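Long-range contacts in Tas1 (Pseudomonas aeruginosa, PDB 6OX6), which pyrophosphorylates adenosine nucleotides to make (p)ppApp, draining ADP and ATP from competitor cells as a toxin exported by type VI secretion: residues Pro367-Glu376 with Leu382-Val391; Ala256-Ala267 with Asp306-Val314. All coordinates share one frame; numbering follows the deposited sequence.

Contact 1 of 2, residues Pro367-Glu376 with Leu382-Val391. With ACT (acetate ion), chain I.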
loop_
_atom_site.group_PDB
_atom_site.type_symbol
_atom_site.label_atom_id
_atom_site.label_comp_id
_atom_site.label_asym_id
_atom_site.label_seq_id
_atom_site.Cartn_x
_atom_site.Cartn_y
_atom_site.Cartn_z
ATOM N N PRO A 367 -2.087 16.649 5.273
ATOM C CA PRO A 367 -0.820 16.917 5.973
ATOM C C PRO A 367 -0.771 16.293 7.361
ATOM O O PRO A 367 0.299 15.837 7.789
ATOM C CB PRO A 367 -0.761 18.455 6.038
ATOM C CG PRO A 367 -1.716 18.938 4.973
ATOM C CD PRO A 367 -2.795 17.893 4.912
ATOM N N GLU A 368 -1.901 16.231 8.062
ATOM C CA GLU A 368 -1.894 15.684 9.414
ATOM C C GLU A 368 -1.518 14.210 9.405
ATOM O O GLU A 368 -0.736 13.750 10.248
ATOM C CB GLU A 368 -3.262 15.885 10.078
ATOM C CG GLU A 368 -3.596 17.342 10.380
ATOM C CD GLU A 368 -3.861 18.191 9.120
ATOM O OE1 GLU A 368 -4.046 17.610 8.024
ATOM O OE2 GLU A 368 -3.875 19.442 9.222
HETATM N N MSE A 369 -2.073 13.464 8.457
HETATM C CA MSE A 369 -1.810 12.039 8.354
HETATM C C MSE A 369 -0.381 11.758 7.985
HETATM O O MSE A 369 0.216 10.797 8.515
HETATM C CB MSE A 369 -2.727 11.437 7.295
HETATM C CG MSE A 369 -4.136 11.242 7.841
HETATM SE SE MSE A 369 -4.045 10.338 9.588
HETATM C CE MSE A 369 -3.079 8.721 9.011
ATOM N N ILE A 370 0.183 12.565 7.093
ATOM C CA ILE A 370 1.564 12.378 6.648
ATOM C C ILE A 370 2.537 12.732 7.764
ATOM O O ILE A 370 3.524 12.024 7.999
ATOM C CB ILE A 370 1.830 13.205 5.384
ATOM C CG1 ILE A 370 1.171 12.502 4.184
ATOM C CG2 ILE A 370 3.378 13.378 5.191
ATOM C CD1 ILE A 370 0.893 13.401 3.011
ATOM N N TYR A 371 2.283 13.838 8.458
ATOM C CA TYR A 371 3.033 14.158 9.662
ATOM C C TYR A 371 3.057 12.971 10.614
ATOM O O TYR A 371 4.106 12.595 11.149
ATOM C CB TYR A 371 2.399 15.371 10.347
ATOM C CG TYR A 371 3.087 15.777 11.609
ATOM C CD1 TYR A 371 2.508 15.546 12.852
ATOM C CD2 TYR A 371 4.322 16.396 11.566
ATOM C CE1 TYR A 371 3.154 15.931 14.024
ATOM C CE2 TYR A 371 4.978 16.774 12.711
ATOM C CZ TYR A 371 4.387 16.536 13.936
ATOM O OH TYR A 371 5.058 16.923 15.067
ATOM N N ALA A 372 1.896 12.359 10.811
ATOM C CA ALA A 372 1.782 11.281 11.779
ATOM C C ALA A 372 2.565 10.058 11.339
ATOM O O ALA A 372 3.258 9.431 12.152
ATOM C CB ALA A 372 0.312 10.931 11.981
ATOM N N LYS A 373 2.477 9.713 10.059
ATOM C CA LYS A 373 3.020 8.449 9.605
ATOM C C LYS A 373 4.519 8.513 9.322
ATOM O O LYS A 373 5.257 7.607 9.721
ATOM C CB LYS A 373 2.282 7.990 8.350
ATOM C CG LYS A 373 2.942 6.791 7.687
ATOM C CD LYS A 373 2.224 6.457 6.378
ATOM C CE LYS A 373 2.986 5.405 5.596
ATOM N NZ LYS A 373 2.289 5.051 4.343
ATOM N N GLU A 374 4.983 9.544 8.617
ATOM C CA GLU A 374 6.345 9.566 8.101
ATOM C C GLU A 374 7.320 10.223 9.087
ATOM O O GLU A 374 6.961 11.087 9.891
ATOM C CB GLU A 374 6.406 10.317 6.776
ATOM C CG GLU A 374 5.385 9.897 5.748
ATOM C CD GLU A 374 5.743 8.579 5.057
ATOM O OE1 GLU A 374 6.678 7.874 5.514
ATOM O OE2 GLU A 374 5.084 8.259 4.044
ATOM N N SER A 375 8.583 9.821 8.990
ATOM C CA SER A 375 9.634 10.518 9.720
ATOM C C SER A 375 9.626 11.997 9.363
ATOM O O SER A 375 9.111 12.411 8.318
ATOM C CB SER A 375 11.006 9.920 9.391
ATOM O OG SER A 375 11.381 10.240 8.045
ATOM N N GLU A 376 10.215 12.807 10.239
ATOM C CA GLU A 376 10.269 14.245 9.983
ATOM C C GLU A 376 10.891 14.555 8.623
ATOM O O GLU A 376 10.347 15.364 7.855
ATOM C CB GLU A 376 11.040 14.966 11.089
ATOM C CG GLU A 376 11.371 16.398 10.724
ATOM C CD GLU A 376 12.084 17.142 11.839
ATOM O OE1 GLU A 376 12.231 16.582 12.947
ATOM O OE2 GLU A 376 12.444 18.314 11.620
ATOM N N LEU A 382 7.552 15.782 1.731
ATOM C CA LEU A 382 6.195 15.661 1.191
ATOM C C LEU A 382 5.402 16.953 1.357
ATOM O O LEU A 382 4.673 17.359 0.448
ATOM C CB LEU A 382 5.452 14.523 1.870
ATOM C CG LEU A 382 6.012 13.136 1.615
ATOM C CD1 LEU A 382 5.198 12.065 2.336
ATOM C CD2 LEU A 382 6.031 12.891 0.115
ATOM N N LEU A 383 5.467 17.569 2.543
ATOM C CA LEU A 383 4.635 18.727 2.848
ATOM C C LEU A 383 5.298 20.047 2.510
ATOM O O LEU A 383 4.607 21.071 2.433
ATOM C CB LEU A 383 4.267 18.762 4.336
ATOM C CG LEU A 383 3.696 17.480 4.949
ATOM C CD1 LEU A 383 3.332 17.752 6.407
ATOM C CD2 LEU A 383 2.482 16.992 4.182
ATOM N N GLY A 384 6.610 20.055 2.329
ATOM C CA GLY A 384 7.342 21.291 2.364
ATOM C C GLY A 384 7.614 21.720 3.794
ATOM O O GLY A 384 6.937 21.319 4.742
ATOM N N ASN A 385 8.643 22.555 3.939
ATOM C CA ASN A 385 9.094 22.963 5.262
ATOM C C ASN A 385 8.024 23.752 5.997
ATOM O O ASN A 385 7.814 23.542 7.194
ATOM C CB ASN A 385 10.379 23.776 5.143
ATOM C CG ASN A 385 11.606 22.892 5.026
ATOM O OD1 ASN A 385 11.650 21.806 5.615
ATOM N ND2 ASN A 385 12.617 23.352 4.277
ATOM N N ASP A 386 7.316 24.643 5.297
ATOM C CA ASP A 386 6.357 25.513 5.979
ATOM C C ASP A 386 5.095 24.759 6.396
ATOM O O ASP A 386 4.611 24.927 7.522
ATOM C CB ASP A 386 6.004 26.729 5.117
ATOM C CG ASP A 386 7.241 27.491 4.639
ATOM O OD1 ASP A 386 8.358 27.165 5.119
ATOM O OD2 ASP A 386 7.090 28.440 3.827
ATOM N N THR A 387 4.524 23.941 5.511
ATOM C CA THR A 387 3.404 23.127 5.968
ATOM C C THR A 387 3.830 22.229 7.122
ATOM O O THR A 387 3.097 22.098 8.108
ATOM C CB THR A 387 2.821 22.291 4.825
ATOM O OG1 THR A 387 2.253 23.159 3.837
ATOM C CG2 THR A 387 1.731 21.352 5.354
ATOM N N TYR A 388 5.013 21.604 7.024
ATOM C CA TYR A 388 5.473 20.747 8.118
ATOM C C TYR A 388 5.441 21.509 9.429
ATOM O O TYR A 388 4.878 21.040 10.423
ATOM C CB TYR A 388 6.888 20.210 7.879
ATOM C CG TYR A 388 7.359 19.375 9.053
ATOM C CD1 TYR A 388 7.188 18.005 9.059
ATOM C CD2 TYR A 388 7.930 19.960 10.184
ATOM C CE1 TYR A 388 7.587 17.227 10.144
ATOM C CE2 TYR A 388 8.325 19.188 11.274
ATOM C CZ TYR A 388 8.160 17.820 11.245
ATOM O OH TYR A 388 8.558 17.035 12.315
ATOM N N ASP A 389 6.045 22.694 9.444
ATOM C CA ASP A 389 6.153 23.435 10.692
ATOM C C ASP A 389 4.780 23.851 11.207
ATOM O O ASP A 389 4.522 23.790 12.413
ATOM C CB ASP A 389 7.073 24.644 10.504
ATOM C CG ASP A 389 8.527 24.233 10.248
ATOM O OD1 ASP A 389 8.918 23.145 10.749
ATOM O OD2 ASP A 389 9.272 24.988 9.560
ATOM N N ALA A 390 3.878 24.257 10.306
ATOM C CA ALA A 390 2.516 24.581 10.721
ATOM C C ALA A 390 1.823 23.372 11.341
ATOM O O ALA A 390 1.178 23.486 12.392
ATOM C CB ALA A 390 1.707 25.101 9.532
ATOM N N VAL A 391 1.948 22.205 10.708
ATOM C CA VAL A 391 1.259 21.023 11.213
ATOM C C VAL A 391 1.837 20.600 12.558
ATOM O O VAL A 391 1.096 20.260 13.486
ATOM C CB VAL A 391 1.323 19.891 10.175
ATOM C CG1 VAL A 391 0.911 18.566 10.799
ATOM C CG2 VAL A 391 0.418 20.225 8.997
HETATM C C ACT I . 1.845 8.192 2.445
HETATM O O ACT I . 2.032 6.941 2.504
HETATM O OXT ACT I . 2.658 9.125 2.711
HETATM C CH3 ACT I . 0.399 8.632 1.968
HETATM O O HOH W 1 7.660 17.651 15.248
#

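Contact 2 of 2, residues Ala256-Ala267 with Asp306-Val314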
loop_
_atom_site.group_PDB
_atom_site.type_symbol
_atom_site.label_atom_id
_atom_site.label_comp_id
_atom_site.label_asym_id
_atom_site.label_seq_id
_atom_site.Cartn_x
_atom_site.Cartn_y
_atom_site.Cartn_z
ATOM N N ALA A 256 8.536 3.456 -17.760
ATOM C CA ALA A 256 8.307 4.107 -16.470
ATOM C C ALA A 256 8.446 5.628 -16.561
ATOM O O ALA A 256 7.607 6.345 -15.994
ATOM C CB ALA A 256 9.239 3.511 -15.411
ATOM N N PRO A 257 9.457 6.173 -17.273
ATOM C CA PRO A 257 9.475 7.634 -17.487
ATOM C C PRO A 257 8.206 8.186 -18.127
ATOM O O PRO A 257 7.704 9.229 -17.689
ATOM C CB PRO A 257 10.703 7.833 -18.387
ATOM C CG PRO A 257 11.617 6.734 -18.013
ATOM C CD PRO A 257 10.719 5.551 -17.729
ATOM N N ALA A 258 7.662 7.518 -19.147
ATOM C CA ALA A 258 6.427 8.009 -19.748
ATOM C C ALA A 258 5.243 7.848 -18.799
ATOM O O ALA A 258 4.332 8.687 -18.784
ATOM C CB ALA A 258 6.145 7.281 -21.060
ATOM N N ALA A 259 5.211 6.762 -18.021
ATOM C CA ALA A 259 4.131 6.634 -17.045
ATOM C C ALA A 259 4.246 7.718 -15.981
ATOM O O ALA A 259 3.239 8.320 -15.582
ATOM C CB ALA A 259 4.138 5.242 -16.425
ATOM N N LYS A 260 5.481 8.039 -15.579
ATOM C CA LYS A 260 5.687 9.095 -14.594
ATOM C C LYS A 260 5.124 10.417 -15.094
ATOM O O LYS A 260 4.306 11.055 -14.419
ATOM C CB LYS A 260 7.173 9.226 -14.267
ATOM C CG LYS A 260 7.467 10.252 -13.184
ATOM C CD LYS A 260 8.875 10.784 -13.301
ATOM C CE LYS A 260 9.277 11.573 -12.070
ATOM N NZ LYS A 260 8.298 12.631 -11.673
ATOM N N ALA A 261 5.523 10.826 -16.306
ATOM C CA ALA A 261 5.012 12.066 -16.873
ATOM C C ALA A 261 3.495 12.065 -16.883
ATOM O O ALA A 261 2.859 13.063 -16.526
ATOM C CB ALA A 261 5.555 12.264 -18.296
ATOM N N GLU A 262 2.896 10.937 -17.258
ATOM C CA GLU A 262 1.445 10.864 -17.318
ATOM C C GLU A 262 0.813 11.013 -15.933
ATOM O O GLU A 262 -0.091 11.835 -15.742
ATOM C CB GLU A 262 1.034 9.551 -17.975
ATOM C CG GLU A 262 -0.418 9.483 -18.350
ATOM C CD GLU A 262 -0.705 8.326 -19.290
ATOM O OE1 GLU A 262 0.249 7.815 -19.930
ATOM O OE2 GLU A 262 -1.882 7.921 -19.366
ATOM N N ILE A 263 1.264 10.227 -14.946
ATOM C CA ILE A 263 0.613 10.349 -13.643
ATOM C C ILE A 263 0.964 11.685 -12.986
ATOM O O ILE A 263 0.142 12.255 -12.250
ATOM C CB ILE A 263 0.929 9.156 -12.712
ATOM C CG1 ILE A 263 2.439 8.984 -12.465
ATOM C CG2 ILE A 263 0.268 7.850 -13.237
ATOM C CD1 ILE A 263 2.725 7.961 -11.337
ATOM N N ASP A 264 2.169 12.217 -13.245
ATOM C CA ASP A 264 2.521 13.529 -12.698
ATOM C C ASP A 264 1.674 14.645 -13.299
ATOM O O ASP A 264 1.329 15.605 -12.599
ATOM C CB ASP A 264 4.003 13.831 -12.913
ATOM C CG ASP A 264 4.909 13.121 -11.911
ATOM O OD1 ASP A 264 4.398 12.410 -11.005
ATOM O OD2 ASP A 264 6.149 13.293 -12.031
ATOM N N ALA A 265 1.313 14.539 -14.580
ATOM C CA ALA A 265 0.454 15.555 -15.177
ATOM C C ALA A 265 -0.930 15.555 -14.527
ATOM O O ALA A 265 -1.440 16.610 -14.127
ATOM C CB ALA A 265 0.360 15.345 -16.692
ATOM N N VAL A 266 -1.546 14.374 -14.377
ATOM C CA VAL A 266 -2.872 14.331 -13.762
ATOM C C VAL A 266 -2.792 14.687 -12.278
ATOM O O VAL A 266 -3.675 15.367 -11.738
ATOM C CB VAL A 266 -3.534 12.960 -14.000
ATOM C CG1 VAL A 266 -2.575 11.857 -13.681
ATOM C CG2 VAL A 266 -4.784 12.796 -13.139
ATOM N N ALA A 267 -1.737 14.242 -11.593
ATOM C CA ALA A 267 -1.587 14.612 -10.191
ATOM C C ALA A 267 -1.563 16.131 -10.018
ATOM O O ALA A 267 -2.294 16.680 -9.179
ATOM C CB ALA A 267 -0.324 13.971 -9.606
ATOM N N ASP A 306 4.200 0.467 -8.837
ATOM C CA ASP A 306 4.729 1.713 -8.297
ATOM C C ASP A 306 6.094 2.049 -8.877
ATOM O O ASP A 306 6.885 2.751 -8.246
ATOM C CB ASP A 306 4.793 1.668 -6.770
ATOM C CG ASP A 306 5.850 0.687 -6.244
ATOM O OD1 ASP A 306 6.199 -0.285 -6.969
ATOM O OD2 ASP A 306 6.311 0.877 -5.085
ATOM N N LEU A 307 6.386 1.568 -10.086
ATOM C CA LEU A 307 7.578 2.052 -10.775
ATOM C C LEU A 307 7.545 3.573 -10.896
ATOM O O LEU A 307 8.525 4.260 -10.581
ATOM C CB LEU A 307 7.700 1.375 -12.145
ATOM C CG LEU A 307 8.139 -0.090 -12.044
ATOM C CD1 LEU A 307 8.155 -0.727 -13.419
ATOM C CD2 LEU A 307 9.522 -0.194 -11.378
ATOM N N ALA A 308 6.412 4.110 -11.320
ATOM C CA ALA A 308 6.130 5.535 -11.285
ATOM C C ALA A 308 5.144 5.792 -10.159
ATOM O O ALA A 308 4.164 5.047 -9.994
ATOM C CB ALA A 308 5.540 6.009 -12.621
ATOM N N ARG A 309 5.389 6.848 -9.387
ATOM C CA ARG A 309 4.493 7.100 -8.271
ATOM C C ARG A 309 4.581 8.556 -7.858
ATOM O O ARG A 309 5.599 9.213 -8.074
ATOM C CB ARG A 309 4.823 6.182 -7.094
ATOM C CG ARG A 309 6.198 6.388 -6.518
ATOM C CD ARG A 309 6.285 5.696 -5.169
ATOM N NE ARG A 309 7.520 6.046 -4.484
ATOM C CZ ARG A 309 7.693 7.170 -3.790
ATOM N NH1 ARG A 309 6.692 8.043 -3.663
ATOM N NH2 ARG A 309 8.865 7.415 -3.220
ATOM N N ASN A 310 3.508 9.057 -7.249
ATOM C CA ASN A 310 3.588 10.347 -6.582
ATOM C C ASN A 310 2.544 10.399 -5.475
ATOM O O ASN A 310 1.804 9.442 -5.234
ATOM C CB ASN A 310 3.440 11.517 -7.563
ATOM C CG ASN A 310 2.184 11.439 -8.381
ATOM O OD1 ASN A 310 1.081 11.321 -7.836
ATOM N ND2 ASN A 310 2.326 11.591 -9.701
ATOM N N THR A 311 2.525 11.511 -4.768
ATOM C CA THR A 311 1.617 11.731 -3.657
ATOM C C THR A 311 0.927 13.071 -3.859
ATOM O O THR A 311 1.583 14.073 -4.173
ATOM C CB THR A 311 2.366 11.732 -2.291
ATOM O OG1 THR A 311 3.130 10.525 -2.140
ATOM C CG2 THR A 311 1.389 11.828 -1.135
ATOM N N ILE A 312 -0.385 13.094 -3.656
ATOM C CA ILE A 312 -1.139 14.336 -3.650
ATOM C C ILE A 312 -1.469 14.690 -2.206
ATOM O O ILE A 312 -2.068 13.893 -1.473
ATOM C CB ILE A 312 -2.404 14.228 -4.505
ATOM C CG1 ILE A 312 -2.032 13.898 -5.955
ATOM C CG2 ILE A 312 -3.201 15.499 -4.405
ATOM C CD1 ILE A 312 -3.232 13.633 -6.862
ATOM N N ILE A 313 -1.051 15.869 -1.780
ATOM C CA ILE A 313 -1.298 16.329 -0.416
ATOM C C ILE A 313 -2.333 17.432 -0.511
ATOM O O ILE A 313 -2.093 18.455 -1.162
ATOM C CB ILE A 313 -0.012 16.819 0.274
ATOM C CG1 ILE A 313 1.026 15.695 0.344
ATOM C CG2 ILE A 313 -0.296 17.382 1.672
ATOM C CD1 ILE A 313 2.063 15.775 -0.764
ATOM N N VAL A 314 -3.496 17.213 0.103
ATOM C CA VAL A 314 -4.558 18.211 0.142
ATOM C C VAL A 314 -5.122 18.217 1.551
ATOM O O VAL A 314 -4.870 17.311 2.344
ATOM C CB VAL A 314 -5.665 17.936 -0.902
ATOM C CG1 VAL A 314 -5.165 18.248 -2.323
ATOM C CG2 VAL A 314 -6.137 16.482 -0.819
#

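Contact 1 of 2, residues Pro367-Glu376 with Leu382-Val391
P367, I370 and Y371 of helix 367-373 meet L382, L383, Y388 and V391 in a run of three short consecutive helices, 367-373, 376-383 and 385-393; the first and the 385-391 part of the last cross at 84° with axes 10.1 Å apart. The packing is tight on the apolar side. P367 CB lies 3.6 Å from V391 CG2, and the branch methyl CG2 of I370 touches L382 CD1 at 3.6 Å; L383 CD2 fits between P367 and I370. V391 CG1 comes obliquely against the base of Y371. With its CG anti to the backbone N (chi1 179°), the Y371 ring swings toward helix 385-393 and turns its edge to the face of Y388, an offset edge-to-face pair with planes 61° apart. No direct hydrogen bond joins the segments, so packing and the aromatic pair carry the contact. The end toward E376 is more polar and more open to solvent. E376, exposed, lays its extended chain across the phenol end of Y388, with CG 3.3 Å from Y388 OH, while its carboxylate turns to a salt bridge with R380, which also pairs with D389. One water joins the two phenols, 2.7 Å from Y371 OH and 3.1 Å from Y388 OH.

Contact 2 of 2, residues Ala256-Ala267 with Asp306-Val314
N310 and D264 make the polar join between helix and strand: N310 ND2 donates to D264 OD1 over 2.6 Å, the acceptor lying close to the amide plane and met nearly along its own C-O bond. The same nitrogen also reaches I263 O, weakly, at 3.4 Å, so the amide is held mainly by the carboxylate. Folding N310 CG between its backbone N and carbonyl carbon (chi1 55°) puts the amide there, with A267 CB packed against it; N310 OD1 is buried without a polar partner. Around this centre the contact is apolar. A308 CB sits against the helix backbone, 3.6 Å from K260 N, and I263 CD1 rests over the peptide that follows, 3.5 Å from R309 N. This is helix-on-sheet packing of an alpha/beta fold, the helix running almost along strand 308-313 at 23°; the axes lie 7.5 Å apart, a close approach consistent with the small side chains of A259, A267 and A308. Further out, I362 of the adjacent strand 359-365 touches I263, N310 and I312, while V278 of strand 277-280 meets A267 and I312. Backbone hydrogen bonds from A308 and N310 to E361, and from T311 to A279, hold the strand between these two neighbours.

Along the chain the two contacts come in series: contact 2 closes at V314 before contact 1 opens at P367. Their centres are 20 Å apart, yet strand 308-313 joins them. Helix 256-273 packs along the strand in contact 2, and at the strand's far end I313 reaches I370, L382 and L383 of contact 1, while V314 O lies against P367 CD. Between them the chain adds strands 332-336, 347-353 and 359-365; the last runs beside strand 308-313 in the mixed five-stranded sheet and leads directly into helix 367-373. The helices of contact 1 are thereby packed onto the same sheet that carries helix 256-273, within one alpha/beta unit of the toxin.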